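PDB 6JU8: tyrosinase from Aspergillus oryzae, which probably catalyses the copper-dependent oxidation of L-tyrosine and L-dopa to L-dopaquinone at a dinuclear copper centre, a step of melanin biosynthesis. Local coordinates for residues P21-I26 and H375-D380; P148-A153 and R169-V174; P410-C415 and V421-S426. The protein carries 1 engineered substitution. All coordinates share one frame; numbering follows the deposited sequence. Where two conformers were deposited one is given.

Contact 1 (P21-I26 and H375-D380); sequences PIRKDI and HHCNID. With CU (copper (II) ion), chain D.
With CG anti to its carbonyl carbon (chi1 -73°) and the chain extended from CG to NE, Arg23 runs straight to helix 371-389, where Cys377 and Asp380, one turn apart, both hold their side chains anti to their own backbone N. The arginine is touched at two levels. Its methylene CD rests on the thiol, 3.6 Å from Cys377 SG, and beyond it the guanidinium reaches the carboxylate in a long salt bridge, Arg23 NH1 to Asp380 OD2 at 3.6 Å. The two side chains cross at about a right angle and their flat groups are turned 61° apart, so this is a loose charge pairing and not a flat two-pronged one. Both charges have further partners: Arg23 NE pairs with Glu115, Asp380 OD1 with Arg108, and Tyr439 OH bonds to both Arg23 NH1 and Asp380 OD2. This buried polar network probably keeps both ions charged. On the same helix His376 NE2 binds copper at 1.9 Å, together with His332 and His336 and a water. The loop before helix 26-34 thus lies against the copper-binding helix 371-389, with helix 103-129 packing on Arg23 and His376 and helix 328-340 covering His375 and Ile379.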
loop_
_atom_site.group_PDB
_atom_site.type_symbol
_atom_site.label_atom_id
_atom_site.label_comp_id
_atom_site.label_asym_id
_atom_site.label_seq_id
_atom_site.Cartn_x
_atom_site.Cartn_y
_atom_site.Cartn_z
ATOM N N PRO A 21 -16.430 -7.850 30.594
ATOM C CA PRO A 21 -16.134 -6.771 29.630
ATOM C C PRO A 21 -16.382 -7.215 28.194
ATOM O O PRO A 21 -16.317 -8.380 27.800
ATOM C CB PRO A 21 -14.649 -6.515 29.885
ATOM C CG PRO A 21 -14.453 -6.948 31.316
ATOM C CD PRO A 21 -15.235 -8.238 31.370
ATOM N N ILE A 22 -16.688 -6.215 27.364
ATOM C CA ILE A 22 -17.129 -6.485 25.998
ATOM C C ILE A 22 -16.034 -6.265 24.968
ATOM O O ILE A 22 -15.200 -5.346 24.997
ATOM C CB ILE A 22 -18.355 -5.625 25.653
ATOM C CG1 ILE A 22 -18.046 -4.146 25.429
ATOM C CG2 ILE A 22 -19.432 -5.772 26.725
ATOM C CD1 ILE A 22 -19.193 -3.395 24.783
ATOM N N ARG A 23 -16.046 -7.158 23.978
ATOM C CA ARG A 23 -15.283 -7.025 22.739
ATOM C C ARG A 23 -16.049 -6.043 21.849
ATOM O O ARG A 23 -17.176 -6.379 21.445
ATOM C CB ARG A 23 -15.138 -8.392 22.070
ATOM C CG ARG A 23 -14.147 -9.306 22.786
ATOM C CD ARG A 23 -14.160 -10.708 22.190
ATOM N NE ARG A 23 -13.109 -11.545 22.796
ATOM C CZ ARG A 23 -12.839 -12.774 22.372
ATOM N NH1 ARG A 23 -13.542 -13.293 21.366
ATOM N NH2 ARG A 23 -11.885 -13.492 22.946
ATOM N N LYS A 24 -15.430 -4.904 21.562
ATOM C CA LYS A 24 -16.082 -3.828 20.828
ATOM C C LYS A 24 -15.785 -3.871 19.344
ATOM O O LYS A 24 -14.788 -4.451 18.898
ATOM C CB LYS A 24 -15.591 -2.481 21.396
ATOM C CG LYS A 24 -16.005 -2.294 22.849
ATOM C CD LYS A 24 -15.454 -0.981 23.411
ATOM C CE LYS A 24 -16.155 -0.593 24.697
ATOM N NZ LYS A 24 -15.587 0.677 25.232
ATOM N N ASP A 25 -16.644 -3.231 18.549
ATOM C CA ASP A 25 -16.392 -3.038 17.120
ATOM C C ASP A 25 -15.147 -2.179 16.984
ATOM O O ASP A 25 -15.031 -1.116 17.584
ATOM C CB ASP A 25 -17.618 -2.372 16.509
ATOM C CG ASP A 25 -17.509 -2.020 15.044
ATOM O OD1 ASP A 25 -16.483 -1.451 14.614
ATOM O OD2 ASP A 25 -18.501 -2.286 14.327
ATOM N N ILE A 26 -14.171 -2.675 16.234
ATOM C CA ILE A 26 -12.884 -1.984 16.238
ATOM C C ILE A 26 -12.959 -0.581 15.662
ATOM O O ILE A 26 -12.132 0.258 16.035
ATOM C CB ILE A 26 -11.829 -2.825 15.487
ATOM C CG1 ILE A 26 -10.434 -2.265 15.800
ATOM C CG2 ILE A 26 -12.144 -2.912 14.003
ATOM C CD1 ILE A 26 -9.273 -3.082 15.327
ATOM N N HIS A 375 -10.968 -10.533 12.177
ATOM C CA HIS A 375 -11.955 -11.330 11.436
ATOM C C HIS A 375 -12.491 -12.455 12.307
ATOM O O HIS A 375 -13.713 -12.646 12.453
ATOM C CB HIS A 375 -11.279 -11.878 10.173
ATOM C CG HIS A 375 -12.150 -12.737 9.323
ATOM N ND1 HIS A 375 -13.459 -12.425 9.028
ATOM C CD2 HIS A 375 -11.838 -13.888 8.651
ATOM C CE1 HIS A 375 -13.926 -13.379 8.226
ATOM N NE2 HIS A 375 -12.978 -14.282 7.978
ATOM N N HIS A 376 -11.573 -13.250 12.900
ATOM C CA HIS A 376 -12.065 -14.357 13.714
ATOM C C HIS A 376 -12.764 -13.888 14.973
ATOM O O HIS A 376 -13.647 -14.592 15.467
ATOM C CB HIS A 376 -10.910 -15.332 14.029
ATOM C CG HIS A 376 -10.878 -16.355 12.913
ATOM N ND1 HIS A 376 -11.817 -17.363 12.862
ATOM C CD2 HIS A 376 -10.170 -16.434 11.766
ATOM C CE1 HIS A 376 -11.636 -18.061 11.754
ATOM N NE2 HIS A 376 -10.626 -17.515 11.051
ATOM N N CYS A 377 -12.457 -12.705 15.483
ATOM C CA CYS A 377 -13.232 -12.173 16.587
ATOM C C CYS A 377 -14.676 -11.940 16.155
ATOM O O CYS A 377 -15.623 -12.316 16.888
ATOM C CB CYS A 377 -12.510 -10.934 17.156
ATOM S SG CYS A 377 -13.300 -10.474 18.731
ATOM N N ASN A 378 -14.907 -11.434 14.939
ATOM C CA ASN A 378 -16.290 -11.328 14.473
ATOM C C ASN A 378 -16.907 -12.683 14.156
ATOM O O ASN A 378 -18.110 -12.865 14.378
ATOM C CB ASN A 378 -16.429 -10.426 13.231
ATOM C CG ASN A 378 -17.879 -9.999 13.063
ATOM O OD1 ASN A 378 -18.522 -9.590 14.048
ATOM N ND2 ASN A 378 -18.429 -10.096 11.866
ATOM N N ILE A 379 -16.142 -13.654 13.658
ATOM C CA ILE A 379 -16.721 -14.995 13.456
ATOM C C ILE A 379 -17.168 -15.564 14.796
ATOM O O ILE A 379 -18.224 -16.216 14.880
ATOM C CB ILE A 379 -15.728 -15.890 12.715
ATOM C CG1 ILE A 379 -15.434 -15.329 11.313
ATOM C CG2 ILE A 379 -16.182 -17.346 12.677
ATOM C CD1 ILE A 379 -16.670 -15.187 10.435
ATOM N N ASP A 380 -16.400 -15.298 15.855
ATOM C CA ASP A 380 -16.803 -15.722 17.200
ATOM C C ASP A 380 -18.089 -15.044 17.642
ATOM O O ASP A 380 -18.978 -15.678 18.234
ATOM C CB ASP A 380 -15.670 -15.415 18.201
ATOM C CG ASP A 380 -15.976 -16.143 19.504
ATOM O OD1 ASP A 380 -15.925 -17.391 19.464
ATOM O OD2 ASP A 380 -16.299 -15.489 20.519
HETATM CU CU CU D . -10.207 -17.780 9.260
HETATM O O HOH W 1 -9.071 -19.708 9.650
#

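Contact 2 (P148-A153 and R169-V174); sequences PYWDFA and RLPILV
A buried loop-to-loop contact, built on one tryptophan, joins two parts of the long connection between helix 135-144 and strand 178-182, inside the central tyrosinase domain. The Trp150 indole is sandwiched between Pro171 of residues 169-174 and Phe152 of its own segment. Pro171 puts CD over one face of the five-membered ring, 3.5 Å from its centroid and almost straight above it, a CH-pi contact; Phe152 CB covers the opposite face toward the rim. CG anti to the backbone N (chi1 170°) swings the indole toward Arg169 and Pro171. There Trp150 NE1 donates to Arg169 O at 2.8 Å, with 151° at the hydrogen. At the six-membered end Leu170 CD2 meets Trp150 CZ2 obliquely at 3.7 Å. Water 2 accepts from Arg169 N at 2.9 Å and can also donate to Asp151 O, at a longer 3.2 Å, though other acceptors compete for its protons. Asp151 OD1 takes the N-H of Ala153 in an Asx turn. Val335 and Val339 of helix 328-340, which carries copper ligands, pack on the indole. The buried indole N-H is thus satisfied, and this bond with the cover on both faces probably holds the ring's rotation.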
loop_
_atom_site.group_PDB
_atom_site.type_symbol
_atom_site.label_atom_id
_atom_site.label_comp_id
_atom_site.label_asym_id
_atom_site.label_seq_id
_atom_site.Cartn_x
_atom_site.Cartn_y
_atom_site.Cartn_z
ATOM N N PRO A 148 -10.925 -6.281 20.075
ATOM C CA PRO A 148 -12.012 -5.799 19.205
ATOM C C PRO A 148 -12.293 -6.717 18.027
ATOM O O PRO A 148 -11.442 -7.490 17.587
ATOM C CB PRO A 148 -11.481 -4.465 18.693
ATOM C CG PRO A 148 -10.410 -4.075 19.669
ATOM C CD PRO A 148 -9.760 -5.381 20.066
ATOM N N TYR A 149 -13.523 -6.602 17.501
ATOM C CA TYR A 149 -13.911 -7.373 16.318
ATOM C C TYR A 149 -14.034 -6.453 15.116
ATOM O O TYR A 149 -14.423 -5.282 15.235
ATOM C CB TYR A 149 -15.193 -8.197 16.552
ATOM C CG TYR A 149 -16.442 -7.374 16.756
ATOM C CD1 TYR A 149 -17.230 -6.991 15.671
ATOM C CD2 TYR A 149 -16.836 -6.996 18.035
ATOM C CE1 TYR A 149 -18.383 -6.240 15.845
ATOM C CE2 TYR A 149 -17.985 -6.231 18.229
ATOM C CZ TYR A 149 -18.748 -5.863 17.135
ATOM O OH TYR A 149 -19.881 -5.097 17.334
ATOM N N TRP A 150 -13.733 -7.023 13.939
ATOM C CA TRP A 150 -14.020 -6.319 12.686
ATOM C C TRP A 150 -15.378 -6.735 12.145
ATOM O O TRP A 150 -15.577 -7.886 11.744
ATOM C CB TRP A 150 -12.937 -6.630 11.655
ATOM C CG TRP A 150 -13.277 -6.137 10.275
ATOM C CD1 TRP A 150 -13.813 -4.931 9.936
ATOM C CD2 TRP A 150 -13.081 -6.883 9.062
ATOM N NE1 TRP A 150 -13.976 -4.879 8.569
ATOM C CE2 TRP A 150 -13.541 -6.056 8.012
ATOM C CE3 TRP A 150 -12.591 -8.159 8.768
ATOM C CZ2 TRP A 150 -13.512 -6.458 6.675
ATOM C CZ3 TRP A 150 -12.567 -8.561 7.439
ATOM C CH2 TRP A 150 -13.030 -7.715 6.414
ATOM N N ASP A 151 -16.313 -5.791 12.158
ATOM C CA ASP A 151 -17.644 -6.082 11.627
ATOM C C ASP A 151 -17.632 -5.945 10.110
ATOM O O ASP A 151 -17.915 -4.891 9.531
ATOM C CB ASP A 151 -18.718 -5.190 12.257
ATOM C CG ASP A 151 -20.099 -5.815 12.027
ATOM O OD1 ASP A 151 -20.256 -6.604 11.082
ATOM O OD2 ASP A 151 -21.000 -5.518 12.842
ATOM N N PHE A 152 -17.268 -7.047 9.454
ATOM C CA PHE A 152 -17.137 -7.054 7.993
ATOM C C PHE A 152 -18.485 -6.873 7.295
ATOM O O PHE A 152 -18.513 -6.631 6.077
ATOM C CB PHE A 152 -16.394 -8.300 7.489
ATOM C CG PHE A 152 -16.984 -9.622 7.922
ATOM C CD1 PHE A 152 -18.229 -10.034 7.458
ATOM C CD2 PHE A 152 -16.308 -10.452 8.813
ATOM C CE1 PHE A 152 -18.764 -11.259 7.873
ATOM C CE2 PHE A 152 -16.802 -11.687 9.213
ATOM C CZ PHE A 152 -18.051 -12.080 8.733
ATOM N N ALA A 153 -19.602 -7.006 8.012
ATOM C CA ALA A 153 -20.933 -6.933 7.430
ATOM C C ALA A 153 -21.649 -5.627 7.748
ATOM O O ALA A 153 -22.783 -5.445 7.293
ATOM C CB ALA A 153 -21.748 -8.125 7.891
ATOM N N ARG A 169 -15.965 -1.927 4.783
ATOM C CA ARG A 169 -14.571 -1.507 4.714
ATOM C C ARG A 169 -13.720 -2.315 5.675
ATOM O O ARG A 169 -14.178 -2.681 6.772
ATOM C CB ARG A 169 -14.395 -0.039 5.127
ATOM C CG ARG A 169 -15.111 0.964 4.211
ATOM C CD ARG A 169 -14.751 2.371 4.697
ATOM N NE ARG A 169 -15.606 3.388 4.078
ATOM C CZ ARG A 169 -15.643 4.637 4.530
ATOM N NH1 ARG A 169 -14.903 4.970 5.591
ATOM N NH2 ARG A 169 -16.426 5.523 3.923
ATOM N N LEU A 170 -12.448 -2.510 5.310
ATOM C CA LEU A 170 -11.491 -2.901 6.357
ATOM C C LEU A 170 -11.471 -1.894 7.508
ATOM O O LEU A 170 -11.746 -0.710 7.332
ATOM C CB LEU A 170 -10.068 -2.984 5.800
ATOM C CG LEU A 170 -9.804 -3.977 4.681
ATOM C CD1 LEU A 170 -8.313 -4.120 4.375
ATOM C CD2 LEU A 170 -10.418 -5.333 4.926
ATOM N N PRO A 171 -11.105 -2.317 8.714
ATOM C CA PRO A 171 -11.035 -1.362 9.839
ATOM C C PRO A 171 -10.151 -0.159 9.524
ATOM O O PRO A 171 -9.072 -0.281 8.920
ATOM C CB PRO A 171 -10.328 -2.175 10.937
ATOM C CG PRO A 171 -10.705 -3.589 10.624
ATOM C CD PRO A 171 -10.702 -3.682 9.104
ATOM N N ILE A 172 -10.594 0.990 10.032
ATOM C CA ILE A 172 -9.766 2.200 9.957
ATOM C C ILE A 172 -8.327 1.890 10.347
ATOM O O ILE A 172 -7.361 2.195 9.633
ATOM C CB ILE A 172 -10.328 3.311 10.860
ATOM C CG1 ILE A 172 -11.750 3.753 10.468
ATOM C CG2 ILE A 172 -9.396 4.503 10.870
ATOM C CD1 ILE A 172 -12.497 4.487 11.569
ATOM N N LEU A 173 -8.198 1.295 11.539
ATOM C CA LEU A 173 -6.850 1.186 12.117
ATOM C C LEU A 173 -6.007 0.233 11.296
ATOM O O LEU A 173 -4.784 0.375 11.221
ATOM C CB LEU A 173 -7.013 0.757 13.587
ATOM C CG LEU A 173 -5.738 0.615 14.397
ATOM C CD1 LEU A 173 -4.952 1.918 14.420
ATOM C CD2 LEU A 173 -6.073 0.197 15.833
ATOM N N VAL A 174 -6.621 -0.776 10.662
ATOM C CA VAL A 174 -5.836 -1.721 9.854
ATOM C C VAL A 174 -5.205 -1.044 8.652
ATOM O O VAL A 174 -4.177 -1.512 8.130
ATOM C CB VAL A 174 -6.760 -2.891 9.478
ATOM C CG1 VAL A 174 -6.349 -3.627 8.234
ATOM C CG2 VAL A 174 -6.893 -3.882 10.645
HETATM O O HOH W 2 -17.354 -2.830 7.213
#

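Contact 3 (P410-C415 and V421-S426); sequences PFHRFC and VVFFRS
His412 and Phe423 both place CG anti to the carbonyl carbon, and their side chains lie side by side, pointing the same way. The planes are near parallel, 17° apart, but slid so far that the rings barely overlap; His412 NE2 comes to 3.3 Å from Phe423 CE1, while His412 ND1 is hydrogen-bonded to Asp79 OD2. Arg413 takes the crowded position, CG between backbone N and carbonyl carbon (chi1 53°), and bends at chi3. Its CD is thereby laid over the centre of the Phe424 ring, 3.6 Å from the centroid in a CH-pi contact; the guanidinium beyond adds at most a weak cation-pi attraction. These residues belong to an antiparallel beta hairpin of strands 412-415 and 420-423. Arg413 and Val422 form a hydrogen-bonded pair, with Arg413 N to Val422 O and Val422 N to Arg413 O each 2.9 Å. Next to this pair, Phe424 N donates to Phe411 O, also at 2.9 Å. On the face of Arg413 and Val422, Arg413 CG lies 3.8 Å from Val422 CG2, and water 3 links Arg413 NH1 to Phe423 O. Phe411 CB touches Phe424 CD1 at 3.9 Å, and both phenylalanines pack on Val109 of helix 103-129.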
loop_
_atom_site.group_PDB
_atom_site.type_symbol
_atom_site.label_atom_id
_atom_site.label_comp_id
_atom_site.label_asym_id
_atom_site.label_seq_id
_atom_site.Cartn_x
_atom_site.Cartn_y
_atom_site.Cartn_z
ATOM N N PRO A 410 -3.933 -27.383 19.880
ATOM C CA PRO A 410 -3.027 -27.707 20.969
ATOM C C PRO A 410 -3.324 -27.008 22.283
ATOM O O PRO A 410 -2.428 -26.822 23.121
ATOM C CB PRO A 410 -1.712 -27.144 20.372
ATOM C CG PRO A 410 -2.177 -25.816 19.828
ATOM C CD PRO A 410 -3.498 -26.151 19.167
ATOM N N PHE A 411 -4.575 -26.652 22.520
ATOM C CA PHE A 411 -4.937 -25.720 23.569
ATOM C C PHE A 411 -5.166 -26.417 24.906
ATOM O O PHE A 411 -6.073 -27.231 25.011
ATOM C CB PHE A 411 -6.186 -24.945 23.158
ATOM C CG PHE A 411 -6.045 -24.220 21.838
ATOM C CD1 PHE A 411 -4.944 -23.400 21.600
ATOM C CD2 PHE A 411 -7.020 -24.344 20.855
ATOM C CE1 PHE A 411 -4.837 -22.713 20.387
ATOM C CE2 PHE A 411 -6.932 -23.645 19.672
ATOM C CZ PHE A 411 -5.839 -22.817 19.449
ATOM N N HIS A 412 -4.367 -26.058 25.891
ATOM C CA HIS A 412 -4.424 -26.664 27.221
ATOM C C HIS A 412 -5.209 -25.804 28.209
ATOM O O HIS A 412 -5.179 -24.572 28.157
ATOM C CB HIS A 412 -3.019 -26.881 27.770
ATOM C CG HIS A 412 -2.270 -27.944 27.023
ATOM N ND1 HIS A 412 -1.118 -27.657 26.334
ATOM C CD2 HIS A 412 -2.462 -29.264 26.879
ATOM C CE1 HIS A 412 -0.634 -28.754 25.777
ATOM N NE2 HIS A 412 -1.437 -29.752 26.104
ATOM N N ARG A 413 -5.881 -26.483 29.136
ATOM C CA ARG A 413 -6.562 -25.822 30.229
ATOM C C ARG A 413 -6.422 -26.652 31.503
ATOM O O ARG A 413 -6.133 -27.849 31.469
ATOM C CB ARG A 413 -8.037 -25.583 29.924
ATOM C CG ARG A 413 -8.775 -26.846 29.497
ATOM C CD ARG A 413 -10.222 -26.571 29.133
ATOM N NE ARG A 413 -10.978 -26.007 30.244
ATOM C CZ ARG A 413 -11.582 -26.744 31.167
ATOM N NH1 ARG A 413 -11.543 -28.071 31.148
ATOM N NH2 ARG A 413 -12.237 -26.108 32.132
ATOM N N PHE A 414 -6.685 -25.987 32.609
ATOM C CA PHE A 414 -6.708 -26.654 33.903
ATOM C C PHE A 414 -8.157 -27.035 34.189
ATOM O O PHE A 414 -9.019 -26.142 34.156
ATOM C CB PHE A 414 -6.101 -25.728 34.944
ATOM C CG PHE A 414 -5.993 -26.268 36.341
ATOM C CD1 PHE A 414 -5.062 -27.239 36.663
ATOM C CD2 PHE A 414 -6.826 -25.778 37.336
ATOM C CE1 PHE A 414 -4.962 -27.724 37.958
ATOM C CE2 PHE A 414 -6.729 -26.262 38.625
ATOM C CZ PHE A 414 -5.799 -27.233 38.936
ATOM N N CYS A 415 -8.409 -28.325 34.382
ATOM C CA CYS A 415 -9.723 -28.834 34.756
ATOM C C CYS A 415 -9.906 -28.776 36.271
ATOM O O CYS A 415 -9.110 -29.360 37.011
ATOM C CB CYS A 415 -9.909 -30.281 34.290
ATOM S SG CYS A 415 -11.626 -30.859 34.483
ATOM N N VAL A 421 -4.340 -31.070 33.838
ATOM C CA VAL A 421 -4.155 -30.382 32.563
ATOM C C VAL A 421 -4.735 -31.232 31.437
ATOM O O VAL A 421 -4.403 -32.417 31.302
ATOM C CB VAL A 421 -2.663 -30.116 32.266
ATOM C CG1 VAL A 421 -2.501 -29.507 30.872
ATOM C CG2 VAL A 421 -2.082 -29.218 33.347
ATOM N N VAL A 422 -5.642 -30.639 30.671
ATOM C CA VAL A 422 -6.323 -31.361 29.612
ATOM C C VAL A 422 -6.396 -30.466 28.371
ATOM O O VAL A 422 -6.151 -29.262 28.489
ATOM C CB VAL A 422 -7.750 -31.782 29.994
ATOM C CG1 VAL A 422 -7.745 -32.755 31.162
ATOM C CG2 VAL A 422 -8.598 -30.544 30.322
ATOM N N PHE A 423 -6.752 -31.044 27.228
ATOM C CA PHE A 423 -7.094 -30.180 26.093
ATOM C C PHE A 423 -8.483 -29.580 26.272
ATOM O O PHE A 423 -9.392 -30.233 26.810
ATOM C CB PHE A 423 -7.046 -30.977 24.796
ATOM C CG PHE A 423 -5.644 -31.295 24.336
ATOM C CD1 PHE A 423 -4.757 -30.259 24.035
ATOM C CD2 PHE A 423 -5.223 -32.602 24.191
ATOM C CE1 PHE A 423 -3.482 -30.552 23.584
ATOM C CE2 PHE A 423 -3.949 -32.884 23.749
ATOM C CZ PHE A 423 -3.059 -31.865 23.443
ATOM N N PHE A 424 -8.690 -28.383 25.735
ATOM C CA PHE A 424 -10.036 -27.862 25.521
ATOM C C PHE A 424 -10.895 -28.823 24.700
ATOM O O PHE A 424 -10.417 -29.521 23.809
ATOM C CB PHE A 424 -9.989 -26.518 24.787
ATOM C CG PHE A 424 -9.881 -25.311 25.691
ATOM C CD1 PHE A 424 -8.667 -24.843 26.172
ATOM C CD2 PHE A 424 -11.039 -24.633 26.051
ATOM C CE1 PHE A 424 -8.600 -23.720 26.991
ATOM C CE2 PHE A 424 -10.988 -23.525 26.881
ATOM C CZ PHE A 424 -9.766 -23.080 27.346
ATOM N N ARG A 425 -12.187 -28.823 25.004
ATOM C CA ARG A 425 -13.237 -29.477 24.236
ATOM C C ARG A 425 -14.321 -28.445 23.947
ATOM O O ARG A 425 -14.435 -27.460 24.679
ATOM C CB ARG A 425 -13.822 -30.687 24.987
ATOM C CG ARG A 425 -12.742 -31.753 25.171
ATOM C CD ARG A 425 -13.183 -33.117 24.700
ATOM N NE ARG A 425 -12.055 -34.051 24.783
ATOM C CZ ARG A 425 -12.156 -35.223 25.390
ATOM N NH1 ARG A 425 -13.332 -35.550 25.925
ATOM N NH2 ARG A 425 -11.125 -36.048 25.454
ATOM N N SER A 426 -15.124 -28.678 22.923
ATOM C CA SER A 426 -16.106 -27.698 22.493
ATOM C C SER A 426 -17.064 -27.335 23.609
ATOM O O SER A 426 -17.403 -26.152 23.771
ATOM C CB SER A 426 -16.880 -28.257 21.283
ATOM O OG SER A 426 -16.007 -28.312 20.152
HETATM O O HOH W 3 -11.496 -29.996 28.691
#

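Contacts 1 and 2 are neighbours, their centres 10 Å apart, and along the chain contact 2 is nested inside the long loop closed by contact 1. Residues 21-26 and 148-153 share probable backbone hydrogen bonds through Tyr149, and Asn378 of helix 371-389 packs on Trp150. Contact 3 follows in sequence, 23 Å from contact 1 and 30 Å from contact 2 between centres, and lies across the chain's centre from contact 2. Helix 103-129 touches both contact 1 and contact 3. Contact 1 holds the copper ligand His376, the Trp150 side chain of contact 2 lies about 10 Å from that copper, and the Phe411 side chain of contact 3 about 9 Å from the other, bound by His71, His98 and His107.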